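Local atomic coordinates of beta-methylmalyl-CoA dehydratase (Chloroflexus aurantiacus, PDB entry 4E3E), a protein that catalyses the reversible dehydration of (2R,3S)-beta-methylmalyl-CoA to mesaconyl-CoA, a step of the glyoxylate assimilation cycle. Residues Gly92-Ala97 against Asp167-Thr172; Ala183-Ala188 against Asn267-Ala272; Val68-Phe73 against Arg223-Thr228; Phe325-Ala330 against Val339-Tyr344. One frame throughout, in Å; residues are numbered along the deposited sequence.

Contact 1 of 4, residues Gly92-Ala97 against Asp167-Thr172; sequences GGRFGA and DSVPVT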
loop_
_atom_site.group_PDB
_atom_site.type_symbol
_atom_site.label_atom_id
_atom_site.label_comp_id
_atom_site.label_asym_id
_atom_site.label_seq_id
_atom_site.Cartn_x
_atom_site.Cartn_y
_atom_site.Cartn_z
ATOM N N GLY A 92 16.042 18.195 20.294
ATOM C CA GLY A 92 16.883 18.829 19.279
ATOM C C GLY A 92 16.707 18.217 17.906
ATOM O O GLY A 92 17.682 18.036 17.168
ATOM N N GLY A 93 15.463 17.889 17.563
ATOM C CA GLY A 93 15.152 17.335 16.245
ATOM C C GLY A 93 15.034 18.442 15.225
ATOM O O GLY A 93 13.977 19.059 15.116
ATOM N N ARG A 94 16.118 18.705 14.490
ATOM C CA ARG A 94 16.173 19.811 13.529
ATOM C C ARG A 94 16.093 19.272 12.095
ATOM O O ARG A 94 16.955 18.486 11.689
ATOM C CB ARG A 94 17.481 20.596 13.708
ATOM C CG ARG A 94 17.643 21.783 12.758
ATOM C CD ARG A 94 19.029 22.391 12.876
ATOM N NE ARG A 94 20.065 21.450 12.454
ATOM C CZ ARG A 94 20.499 21.318 11.204
ATOM N NH1 ARG A 94 19.987 22.068 10.234
ATOM N NH2 ARG A 94 21.453 20.436 10.926
ATOM N N PHE A 95 15.065 19.682 11.340
ATOM C CA PHE A 95 14.984 19.336 9.912
ATOM C C PHE A 95 15.905 20.258 9.124
ATOM O O PHE A 95 15.971 21.444 9.407
ATOM C CB PHE A 95 13.526 19.360 9.409
ATOM C CG PHE A 95 12.705 18.201 9.949
ATOM C CD1 PHE A 95 12.675 16.971 9.276
ATOM C CD2 PHE A 95 12.014 18.317 11.150
ATOM C CE1 PHE A 95 11.954 15.887 9.799
ATOM C CE2 PHE A 95 11.284 17.244 11.666
ATOM C CZ PHE A 95 11.258 16.025 10.996
ATOM N N GLY A 96 16.651 19.703 8.174
ATOM C CA GLY A 96 17.685 20.453 7.459
ATOM C C GLY A 96 17.261 20.647 6.011
ATOM O O GLY A 96 16.233 21.254 5.745
ATOM N N ALA A 97 18.036 20.122 5.065
ATOM C CA ALA A 97 17.672 20.227 3.652
ATOM C C ALA A 97 16.359 19.500 3.349
ATOM O O ALA A 97 16.045 18.453 3.944
ATOM C CB ALA A 97 18.793 19.707 2.761
ATOM N N ASP A 167 15.835 22.171 25.313
ATOM C CA ASP A 167 14.388 22.126 25.525
ATOM C C ASP A 167 13.634 22.183 24.190
ATOM O O ASP A 167 12.547 21.624 24.053
ATOM C CB ASP A 167 13.955 23.281 26.417
ATOM C CG ASP A 167 12.457 23.334 26.620
ATOM O OD1 ASP A 167 11.917 22.544 27.423
ATOM O OD2 ASP A 167 11.820 24.179 25.977
ATOM N N SER A 168 14.217 22.867 23.208
ATOM C CA SER A 168 13.595 23.019 21.898
ATOM C C SER A 168 14.699 23.331 20.901
ATOM O O SER A 168 15.797 23.737 21.298
ATOM C CB SER A 168 12.571 24.172 21.910
ATOM O OG SER A 168 13.175 25.408 22.297
ATOM N N VAL A 169 14.412 23.137 19.619
ATOM C CA VAL A 169 15.285 23.636 18.559
ATOM C C VAL A 169 15.072 25.150 18.480
ATOM O O VAL A 169 13.944 25.592 18.281
ATOM C CB VAL A 169 14.955 22.984 17.196
ATOM C CG1 VAL A 169 15.796 23.608 16.077
ATOM C CG2 VAL A 169 15.156 21.464 17.257
ATOM N N PRO A 170 16.151 25.956 18.644
ATOM C CA PRO A 170 15.987 27.418 18.585
ATOM C C PRO A 170 15.452 27.894 17.233
ATOM O O PRO A 170 15.817 27.345 16.188
ATOM C CB PRO A 170 17.413 27.953 18.786
ATOM C CG PRO A 170 18.149 26.849 19.459
ATOM C CD PRO A 170 17.535 25.564 18.970
ATOM N N VAL A 171 14.604 28.916 17.268
ATOM C CA VAL A 171 13.997 29.465 16.063
ATOM C C VAL A 171 15.081 29.914 15.058
ATOM O O VAL A 171 14.871 29.869 13.842
ATOM C CB VAL A 171 12.983 30.592 16.415
ATOM C CG1 VAL A 171 13.681 31.887 16.815
ATOM C CG2 VAL A 171 12.033 30.842 15.260
ATOM N N THR A 172 16.251 30.294 15.573
ATOM C CA THR A 172 17.370 30.704 14.725
ATOM C C THR A 172 18.024 29.513 14.018
ATOM O O THR A 172 18.798 29.710 13.089
ATOM C CB THR A 172 18.430 31.473 15.529
ATOM O OG1 THR A 172 18.732 30.739 16.721
ATOM C CG2 THR A 172 17.904 32.861 15.917
#

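Contact 2 of 4, residues Ala183-Ala188 against Asn267-Ala272; sequences ANYNLA and NALSIA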
loop_
_atom_site.group_PDB
_atom_site.type_symbol
_atom_site.label_atom_id
_atom_site.label_comp_id
_atom_site.label_asym_id
_atom_site.label_seq_id
_atom_site.Cartn_x
_atom_site.Cartn_y
_atom_site.Cartn_z
ATOM N N ALA A 183 -0.113 37.051 -2.839
ATOM C CA ALA A 183 -0.457 37.059 -4.262
ATOM C C ALA A 183 -0.414 35.669 -4.896
ATOM O O ALA A 183 -0.847 35.482 -6.031
ATOM C CB ALA A 183 0.465 38.012 -5.013
ATOM N N ASN A 184 0.088 34.695 -4.149
ATOM C CA ASN A 184 0.410 33.391 -4.698
ATOM C C ASN A 184 0.037 32.248 -3.754
ATOM O O ASN A 184 0.477 31.109 -3.949
ATOM C CB ASN A 184 1.912 33.345 -5.000
ATOM C CG ASN A 184 2.246 32.518 -6.227
ATOM O OD1 ASN A 184 1.496 32.494 -7.204
ATOM N ND2 ASN A 184 3.393 31.849 -6.186
ATOM N N TYR A 185 -0.764 32.546 -2.732
ATOM C CA TYR A 185 -1.151 31.519 -1.746
ATOM C C TYR A 185 -2.657 31.273 -1.741
ATOM O O TYR A 185 -3.428 32.101 -1.249
ATOM C CB TYR A 185 -0.666 31.899 -0.337
ATOM C CG TYR A 185 -0.739 30.756 0.645
ATOM C CD1 TYR A 185 0.269 29.796 0.693
ATOM C CD2 TYR A 185 -1.816 30.624 1.523
ATOM C CE1 TYR A 185 0.208 28.739 1.581
ATOM C CE2 TYR A 185 -1.884 29.567 2.420
ATOM C CZ TYR A 185 -0.867 28.628 2.438
ATOM O OH TYR A 185 -0.905 27.575 3.319
ATOM N N ASN A 186 -3.074 30.133 -2.290
ATOM C CA ASN A 186 -4.485 29.804 -2.365
ATOM C C ASN A 186 -4.997 29.219 -1.048
ATOM O O ASN A 186 -4.740 28.061 -0.729
ATOM C CB ASN A 186 -4.750 28.859 -3.544
ATOM C CG ASN A 186 -6.222 28.664 -3.812
ATOM O OD1 ASN A 186 -7.017 28.449 -2.898
ATOM N ND2 ASN A 186 -6.595 28.726 -5.073
ATOM N N LEU A 187 -5.723 30.036 -0.293
ATOM C CA LEU A 187 -6.279 29.629 1.000
ATOM C C LEU A 187 -7.296 28.485 0.909
ATOM O O LEU A 187 -7.333 27.598 1.777
ATOM C CB LEU A 187 -6.920 30.828 1.705
ATOM C CG LEU A 187 -5.999 31.945 2.189
ATOM C CD1 LEU A 187 -6.831 33.161 2.572
ATOM C CD2 LEU A 187 -5.131 31.490 3.357
ATOM N N ALA A 188 -8.137 28.517 -0.124
ATOM C CA ALA A 188 -9.123 27.456 -0.335
ATOM C C ALA A 188 -8.406 26.128 -0.578
ATOM O O ALA A 188 -8.794 25.101 -0.020
ATOM C CB ALA A 188 -10.051 27.797 -1.494
ATOM N N ASN A 267 -2.964 25.300 7.862
ATOM C CA ASN A 267 -1.874 26.117 7.295
ATOM C C ASN A 267 -0.508 25.872 7.936
ATOM O O ASN A 267 0.484 26.510 7.549
ATOM C CB ASN A 267 -2.245 27.613 7.272
ATOM C CG ASN A 267 -3.246 27.934 6.175
ATOM O OD1 ASN A 267 -4.271 28.580 6.415
ATOM N ND2 ASN A 267 -2.961 27.469 4.967
ATOM N N ALA A 268 -0.452 24.940 8.904
ATOM C CA ALA A 268 0.827 24.495 9.465
ATOM C C ALA A 268 1.487 23.590 8.429
ATOM O O ALA A 268 1.473 22.358 8.551
ATOM C CB ALA A 268 0.631 23.766 10.788
ATOM N N LEU A 269 2.075 24.216 7.418
ATOM C CA LEU A 269 2.420 23.510 6.185
ATOM C C LEU A 269 3.435 22.389 6.340
ATOM O O LEU A 269 3.371 21.385 5.609
ATOM C CB LEU A 269 2.884 24.492 5.121
ATOM C CG LEU A 269 1.734 25.302 4.518
ATOM C CD1 LEU A 269 2.294 26.080 3.349
ATOM C CD2 LEU A 269 0.525 24.431 4.108
ATOM N N SER A 270 4.363 22.555 7.283
ATOM C CA SER A 270 5.398 21.548 7.502
ATOM C C SER A 270 5.930 21.653 8.909
ATOM O O SER A 270 5.826 22.711 9.549
ATOM C CB SER A 270 6.547 21.715 6.507
ATOM O OG SER A 270 7.260 22.917 6.761
ATOM N N ILE A 271 6.494 20.546 9.380
ATOM C CA ILE A 271 7.140 20.483 10.674
ATOM C C ILE A 271 8.610 20.796 10.490
ATOM O O ILE A 271 9.293 20.155 9.671
ATOM C CB ILE A 271 6.980 19.093 11.326
ATOM C CG1 ILE A 271 5.500 18.832 11.641
ATOM C CG2 ILE A 271 7.885 19.004 12.555
ATOM C CD1 ILE A 271 5.185 17.400 12.076
ATOM N N ALA A 272 9.090 21.795 11.229
ATOM C CA ALA A 272 10.472 22.234 11.091
ATOM C C ALA A 272 11.371 21.723 12.216
ATOM O O ALA A 272 12.601 21.698 12.072
ATOM C CB ALA A 272 10.535 23.746 10.990
#

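Contact 3 of 4, residues Val68-Phe73 against Arg223-Thr228; sequences VFHIVF and RLYQNT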
loop_
_atom_site.group_PDB
_atom_site.type_symbol
_atom_site.label_atom_id
_atom_site.label_comp_id
_atom_site.label_asym_id
_atom_site.label_seq_id
_atom_site.Cartn_x
_atom_site.Cartn_y
_atom_site.Cartn_z
ATOM N N VAL A 68 10.237 11.386 6.352
ATOM C CA VAL A 68 11.685 11.519 6.541
ATOM C C VAL A 68 12.109 11.040 7.944
ATOM O O VAL A 68 13.051 10.240 8.090
ATOM C CB VAL A 68 12.175 12.969 6.329
ATOM C CG1 VAL A 68 13.651 13.106 6.725
ATOM C CG2 VAL A 68 11.983 13.404 4.873
ATOM N N PHE A 69 11.420 11.528 8.969
ATOM C CA PHE A 69 11.734 11.129 10.342
ATOM C C PHE A 69 11.682 9.609 10.579
ATOM O O PHE A 69 12.659 9.036 11.100
ATOM C CB PHE A 69 10.878 11.903 11.339
ATOM C CG PHE A 69 11.082 11.488 12.762
ATOM C CD1 PHE A 69 12.112 12.039 13.525
ATOM C CD2 PHE A 69 10.254 10.543 13.335
ATOM C CE1 PHE A 69 12.298 11.656 14.842
ATOM C CE2 PHE A 69 10.438 10.155 14.658
ATOM C CZ PHE A 69 11.468 10.708 15.408
ATOM N N HIS A 70 10.572 8.961 10.203
ATOM C CA HIS A 70 10.414 7.513 10.418
ATOM C C HIS A 70 11.417 6.666 9.673
ATOM O O HIS A 70 11.864 5.638 10.157
ATOM C CB HIS A 70 8.998 7.061 10.083
ATOM C CG HIS A 70 7.935 7.763 10.887
ATOM N ND1 HIS A 70 8.075 8.003 12.209
ATOM C CD2 HIS A 70 6.701 8.289 10.517
ATOM C CE1 HIS A 70 6.980 8.644 12.665
ATOM N NE2 HIS A 70 6.140 8.819 11.631
ATOM N N ILE A 71 11.797 7.108 8.486
ATOM C CA ILE A 71 12.826 6.407 7.727
ATOM C C ILE A 71 14.210 6.511 8.393
ATOM O O ILE A 71 14.886 5.490 8.562
ATOM C CB ILE A 71 12.826 6.842 6.248
ATOM C CG1 ILE A 71 11.561 6.269 5.569
ATOM C CG2 ILE A 71 14.094 6.352 5.534
ATOM C CD1 ILE A 71 11.294 6.811 4.191
ATOM N N VAL A 72 14.613 7.731 8.776
ATOM C CA VAL A 72 15.867 7.958 9.516
ATOM C C VAL A 72 15.857 7.143 10.825
ATOM O O VAL A 72 16.805 6.387 11.121
ATOM C CB VAL A 72 16.116 9.469 9.758
ATOM C CG1 VAL A 72 17.239 9.691 10.775
ATOM C CG2 VAL A 72 16.486 10.163 8.437
ATOM N N PHE A 73 14.772 7.268 11.581
ATOM C CA PHE A 73 14.585 6.487 12.817
ATOM C C PHE A 73 14.665 4.985 12.568
ATOM O O PHE A 73 15.397 4.271 13.269
ATOM C CB PHE A 73 13.260 6.875 13.484
ATOM C CG PHE A 73 12.986 6.186 14.806
ATOM C CD1 PHE A 73 12.557 4.863 14.861
ATOM C CD2 PHE A 73 13.090 6.900 16.010
ATOM C CE1 PHE A 73 12.258 4.251 16.093
ATOM C CE2 PHE A 73 12.789 6.300 17.227
ATOM C CZ PHE A 73 12.374 4.968 17.275
ATOM N N ARG A 223 7.070 -1.495 8.096
ATOM C CA ARG A 223 7.885 -2.098 7.017
ATOM C C ARG A 223 8.338 -1.072 5.996
ATOM O O ARG A 223 9.457 -1.175 5.445
ATOM C CB ARG A 223 7.140 -3.246 6.326
ATOM C CG ARG A 223 7.129 -4.536 7.146
ATOM C CD ARG A 223 6.103 -5.528 6.616
ATOM N NE ARG A 223 6.368 -6.864 7.120
ATOM C CZ ARG A 223 5.452 -7.808 7.321
ATOM N NH1 ARG A 223 4.164 -7.579 7.064
ATOM N NH2 ARG A 223 5.836 -8.994 7.790
ATOM N N LEU A 224 7.488 -0.080 5.733
ATOM C CA LEU A 224 7.857 1.000 4.804
ATOM C C LEU A 224 9.108 1.703 5.343
ATOM O O LEU A 224 9.992 2.114 4.575
ATOM C CB LEU A 224 6.701 1.996 4.625
ATOM C CG LEU A 224 6.959 3.187 3.686
ATOM C CD1 LEU A 224 7.107 2.718 2.242
ATOM C CD2 LEU A 224 5.857 4.231 3.793
ATOM N N TYR A 225 9.173 1.812 6.674
ATOM C CA TYR A 225 10.292 2.451 7.363
ATOM C C TYR A 225 11.489 1.506 7.513
ATOM O O TYR A 225 12.562 1.936 7.974
ATOM C CB TYR A 225 9.857 2.985 8.749
ATOM C CG TYR A 225 8.582 3.820 8.695
ATOM C CD1 TYR A 225 8.330 4.692 7.607
ATOM C CD2 TYR A 225 7.647 3.745 9.714
ATOM C CE1 TYR A 225 7.157 5.437 7.543
ATOM C CE2 TYR A 225 6.474 4.494 9.676
ATOM C CZ TYR A 225 6.236 5.324 8.595
ATOM O OH TYR A 225 5.086 6.043 8.567
ATOM N N GLN A 226 11.309 0.238 7.115
ATOM C CA GLN A 226 12.337 -0.811 7.306
ATOM C C GLN A 226 12.782 -0.826 8.794
ATOM O O GLN A 226 13.961 -0.936 9.148
ATOM C CB GLN A 226 13.470 -0.638 6.283
ATOM C CG GLN A 226 13.019 -1.002 4.855
ATOM C CD GLN A 226 13.967 -0.444 3.815
ATOM O OE1 GLN A 226 14.316 0.727 3.877
ATOM N NE2 GLN A 226 14.416 -1.289 2.873
ATOM N N ASN A 227 11.780 -0.670 9.650
ATOM C CA ASN A 227 11.928 -0.678 11.104
ATOM C C ASN A 227 11.616 -2.109 11.521
ATOM O O ASN A 227 10.562 -2.638 11.190
ATOM C CB ASN A 227 10.954 0.354 11.719
ATOM C CG ASN A 227 10.846 0.281 13.256
ATOM O OD1 ASN A 227 11.072 -0.752 13.875
ATOM N ND2 ASN A 227 10.482 1.409 13.870
ATOM N N THR A 228 12.553 -2.748 12.215
ATOM C CA THR A 228 12.452 -4.184 12.473
ATOM C C THR A 228 12.070 -4.574 13.889
ATOM O O THR A 228 12.141 -5.760 14.188
ATOM C CB THR A 228 13.789 -4.898 12.232
ATOM O OG1 THR A 228 14.773 -4.350 13.127
ATOM C CG2 THR A 228 14.268 -4.712 10.781
HETATM O O HOH W 1 10.654 4.048 11.995
#

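Contact 4 of 4, residues Phe325-Ala330 against Val339-Tyr344; sequences FPYRDA and VLDFDY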
loop_
_atom_site.group_PDB
_atom_site.type_symbol
_atom_site.label_atom_id
_atom_site.label_comp_id
_atom_site.label_asym_id
_atom_site.label_seq_id
_atom_site.Cartn_x
_atom_site.Cartn_y
_atom_site.Cartn_z
ATOM N N PHE A 325 -9.706 17.759 26.415
ATOM C CA PHE A 325 -8.270 18.007 26.505
ATOM C C PHE A 325 -7.595 17.226 27.647
ATOM O O PHE A 325 -6.976 17.829 28.527
ATOM C CB PHE A 325 -7.986 19.516 26.602
ATOM C CG PHE A 325 -8.771 20.345 25.620
ATOM C CD1 PHE A 325 -8.560 20.203 24.244
ATOM C CD2 PHE A 325 -9.720 21.273 26.063
ATOM C CE1 PHE A 325 -9.288 20.962 23.337
ATOM C CE2 PHE A 325 -10.449 22.040 25.159
ATOM C CZ PHE A 325 -10.229 21.887 23.793
ATOM N N PRO A 326 -7.710 15.877 27.631
ATOM C CA PRO A 326 -7.060 15.087 28.683
ATOM C C PRO A 326 -5.542 15.272 28.618
ATOM O O PRO A 326 -4.971 15.342 27.513
ATOM C CB PRO A 326 -7.423 13.634 28.324
ATOM C CG PRO A 326 -8.509 13.712 27.309
ATOM C CD PRO A 326 -8.295 15.011 26.585
ATOM N N TYR A 327 -4.900 15.377 29.782
ATOM C CA TYR A 327 -3.456 15.566 29.818
ATOM C C TYR A 327 -2.816 14.895 31.037
ATOM O O TYR A 327 -2.558 13.685 31.007
ATOM C CB TYR A 327 -3.086 17.058 29.685
ATOM C CG TYR A 327 -1.623 17.289 29.380
ATOM C CD1 TYR A 327 -0.992 16.597 28.343
ATOM C CD2 TYR A 327 -0.865 18.191 30.126
ATOM C CE1 TYR A 327 0.350 16.793 28.060
ATOM C CE2 TYR A 327 0.482 18.402 29.849
ATOM C CZ TYR A 327 1.084 17.695 28.817
ATOM O OH TYR A 327 2.421 17.888 28.529
ATOM N N ARG A 328 -2.564 15.663 32.097
ATOM C CA ARG A 328 -1.961 15.116 33.312
ATOM C C ARG A 328 -2.752 15.519 34.540
ATOM O O ARG A 328 -2.242 16.262 35.378
ATOM C CB ARG A 328 -0.521 15.599 33.494
ATOM C CG ARG A 328 0.323 15.604 32.245
ATOM C CD ARG A 328 1.590 16.389 32.488
ATOM N NE ARG A 328 2.631 15.543 33.050
ATOM C CZ ARG A 328 3.923 15.676 32.774
ATOM N NH1 ARG A 328 4.330 16.623 31.937
ATOM N NH2 ARG A 328 4.805 14.856 33.325
ATOM N N ASP A 329 -3.989 15.042 34.652
ATOM C CA ASP A 329 -4.772 15.333 35.850
ATOM C C ASP A 329 -4.059 14.796 37.089
ATOM O O ASP A 329 -3.841 15.529 38.055
ATOM C CB ASP A 329 -6.199 14.779 35.761
ATOM C CG ASP A 329 -7.064 15.214 36.942
ATOM O OD1 ASP A 329 -7.915 16.111 36.756
ATOM O OD2 ASP A 329 -6.880 14.676 38.060
ATOM N N ALA A 330 -3.678 13.522 37.032
ATOM C CA ALA A 330 -3.049 12.844 38.154
ATOM C C ALA A 330 -1.641 13.387 38.466
ATOM O O ALA A 330 -0.639 12.761 38.140
ATOM C CB ALA A 330 -3.031 11.339 37.910
ATOM N N VAL A 339 -1.695 8.709 24.930
ATOM C CA VAL A 339 -0.693 7.804 24.347
ATOM C C VAL A 339 0.502 8.550 23.768
ATOM O O VAL A 339 1.574 7.958 23.569
ATOM C CB VAL A 339 -1.292 6.838 23.282
ATOM C CG1 VAL A 339 -2.295 5.864 23.932
ATOM C CG2 VAL A 339 -1.897 7.607 22.100
ATOM N N LEU A 340 0.319 9.843 23.518
ATOM C CA LEU A 340 1.364 10.654 22.892
ATOM C C LEU A 340 1.318 12.067 23.435
ATOM O O LEU A 340 0.247 12.667 23.498
ATOM C CB LEU A 340 1.157 10.715 21.387
ATOM C CG LEU A 340 2.226 11.537 20.649
ATOM C CD1 LEU A 340 3.568 10.808 20.722
ATOM C CD2 LEU A 340 1.810 11.834 19.203
ATOM N N ASP A 341 2.476 12.587 23.832
ATOM C CA ASP A 341 2.638 14.000 24.147
ATOM C C ASP A 341 3.765 14.502 23.252
ATOM O O ASP A 341 4.931 14.227 23.516
ATOM C CB ASP A 341 2.982 14.177 25.634
ATOM C CG ASP A 341 3.155 15.637 26.036
ATOM O OD1 ASP A 341 3.063 16.534 25.157
ATOM O OD2 ASP A 341 3.401 15.885 27.235
ATOM N N PHE A 342 3.412 15.232 22.197
ATOM C CA PHE A 342 4.344 15.554 21.108
ATOM C C PHE A 342 4.483 17.068 21.006
ATOM O O PHE A 342 3.491 17.765 20.825
ATOM C CB PHE A 342 3.808 14.951 19.790
ATOM C CG PHE A 342 4.733 15.101 18.598
ATOM C CD1 PHE A 342 6.033 14.598 18.622
ATOM C CD2 PHE A 342 4.275 15.704 17.414
ATOM C CE1 PHE A 342 6.872 14.733 17.507
ATOM C CE2 PHE A 342 5.110 15.838 16.295
ATOM C CZ PHE A 342 6.408 15.353 16.352
ATOM N N ASP A 343 5.710 17.571 21.123
ATOM C CA ASP A 343 5.976 19.002 21.211
ATOM C C ASP A 343 6.902 19.319 20.047
ATOM O O ASP A 343 8.014 18.800 19.968
ATOM C CB ASP A 343 6.631 19.284 22.594
ATOM C CG ASP A 343 7.267 20.685 22.730
ATOM O OD1 ASP A 343 7.311 21.531 21.792
ATOM O OD2 ASP A 343 7.758 20.944 23.842
ATOM N N TYR A 344 6.441 20.163 19.130
ATOM C CA TYR A 344 7.144 20.377 17.886
ATOM C C TYR A 344 6.873 21.780 17.395
ATOM O O TYR A 344 6.069 22.518 17.981
ATOM C CB TYR A 344 6.725 19.327 16.829
ATOM C CG TYR A 344 5.238 19.312 16.515
ATOM C CD1 TYR A 344 4.306 18.906 17.480
ATOM C CD2 TYR A 344 4.755 19.727 15.260
ATOM C CE1 TYR A 344 2.944 18.895 17.211
ATOM C CE2 TYR A 344 3.385 19.720 14.983
ATOM C CZ TYR A 344 2.482 19.295 15.970
ATOM O OH TYR A 344 1.119 19.280 15.716
#

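Contact 1 of 4, residues Gly92-Ala97 against Asp167-Thr172
V169 meets the backbone of G92 and G93 and the root of R94 through its two methyl groups, and these van der Waals contacts account for nearly all of the contact. CG2 does most of the touching: it lies 3.4 Å from G93 O, 3.6 Å from G93 N and 3.7 Å from G92 C, so it rests on the peptide units themselves. CG1 reaches along the strand to the aliphatic base of the arginine, with V169 CG1 4.2 Å from R94 CB. With CG1 anti to the backbone N (chi1 175°), CG2 falls beside that nitrogen, and the two branches divide the work between glycine backbone and arginine stem. Glycine suits position 92, whose positive phi of 57° it adopts easily. Just past the end of the strand the chain continues into G96 and A97, probably part of the substrate site.

Polar bonding runs to other partners. No hydrogen bond joins the two segments; instead G93 pairs through its backbone with I274 and R94 with E141, as befits a strand with neighbours on both sides. The R94 side chain, bent at chi3, leads its guanidinium away from V169 to a salt bridge with E141, while D167 is salt-bridged to R311.

A branched apolar residue, which also touches A273 and L174, therefore lays the linker over the strand by apolar packing alone, leaving the strand's N-H and C=O groups to their sheet partners.

Contact 2 of 4, residues Ala183-Ala188 against Asn267-Ala272
Y185 reaches N267 and L269 across widely spaced backbones, whose nearest CA atoms, those of L187 and N267, are 8.4 Å apart. Y185 lies in irregular chain just before helix 187-190, which L187 begins; N186 is the N-cap, and its OD1 accepts a hydrogen bond from H189 N. On the other side, an inverse gamma turn centred on A268 links N267 to L269 just before the chain enters strand 270-278.

A long side chain is needed to span such a gap, and tyrosine supplies it. Its CG is anti to the backbone N (chi1 -166°), and the ring extends toward the turn with its hydroxyl leading. L269 comes from the opposite direction and forks around that hydroxyl: Y185 OH is 3.5 Å from L269 CD1 and also 3.5 Å from L269 CD2. CD1 continues along the ring edge, close to its plane, with Y185 CE1 3.8 Å from L269 CD1. The N267 amide approaches the ring edge with its plane turned 56° from that of the ring. L187 CD2 lies at the ring edge too, within its own segment.

Through L269 and N267 the ring packs on the turn leading into strand 270-278, and through P349 on the end of the adjacent strand 338-349. The chemistry is mixed: the L269 methyls pack at the hydroxyl end of the ring, and tyrosine suits the place because it is long and apolar along its ring, with a polar tip beside a buried amide.

Contact 3 of 4, residues Val68-Phe73 against Arg223-Thr228
Helix 65-80, a long helix of this hot-dog protein, presents H70, I71 and F73 to the C-terminal end of helix 215-224, which is closed by a Schellman motif, with Q226 at positive phi just after Y225. The tyrosine ring lies flat against the CB methylene of H70. H70 CB stands 3.3 Å from the centroid of the Y225 ring and only 3° off its normal, a well-centred CH-pi contact. Beyond it the two side chains run the same way, and H70 CD2 comes within 3.4 Å of Y225 OH, while the rings meet obliquely, their planes 41° apart. I71 crosses the tyrosine nearly at a right angle and adds CG1, 4.1 Å from Y225 CD1.

Farther along, N227 ND2 approaches the edge of the F73 ring and also gives a hydrogen bond to a water, which in turn donates to H70 O (2.7 Å). One water thus bridges the N227 amide to the H70 carbonyl, and N227 OD1 accepts from A229 N.

The polar ends are satisfied in this buried place: Y225 OH bonds Y40 OH, and H70 uses NE2 with S255 OG and ND1 with Y249 OH. S255 belongs to helix 250-265, so the histidine links two long helices, consistent with a double hot-dog fold.

Contact 4 of 4, residues Phe325-Ala330 against Val339-Tyr344
Y327 meets D341 with the edge of its ring, turned almost perpendicular to the carboxylate: the two planes are 80° apart. The carboxylate carbon D341 CG lies in the plane of the ring, beside the edge that carries the hydroxyl. At the end of this approach Y327 OH donates a short hydrogen bond of 2.6 Å to D341 OD2. The oxygen is met on its syn side, with the donor 32° out of the carboxylate plane, and Y327 CE1 sits 3.3 Å from the same OD2. Both side chains are extended to reach each other. D341 holds CG anti to its backbone N (chi1 -180°) and so projects straight from strand 338-349 toward the loop.

The D341 carboxylate has other partners as well. OD2 is also hydrogen-bonded to Y334 OH, and OD1 forms a salt bridge with R313 on the neighbouring strand 307-318. Two hydroxyls and an arginine would probably favour the ionised acid, and they fix the rotation of a carboxylate that is buried. R328 lays its CG over one face of the Y327 ring, 3.5 Å above the plane and toward the rim, while its NE binds G332 O and its guanidinium makes a cation-pi contact with Y334. R328 NH1 remains 4.8 Å from D341 OD2.

V339 and L340 form a classic beta bulge facing A316. From L340 to D343 the residue types alternate: L340 and F342 pack on I254 of helix 250-265, whereas D341 and D343 point to the other face, where D343 is salt-bridged to R311. Apolar residues against the long helix and polar ones on the sheet's reverse suit a strand of a hot-dog fold.

Contact 3 is the core contact, with every touching residue buried, and joins helix 65-80 to the end of helix 215-224. Contacts 1, 2 and 4 are partly buried and gather at one continuous sheet: contacts 1 and 4 set loops on strands 84-95 and 338-349, and contact 2 packs on the turn that leads into strand 270-278 between them. Their chemistry differs accordingly: methyls on bare backbone in contact 1, a tyrosine between leucine and amide in contact 2, an aromatic face and bridging water in contact 3, a charged network in contact 4. F95 connects three of them, pairing with A272 of contact 2 and packing on F69 of contact 3; I271 on Y344 joins contacts 2 and 4.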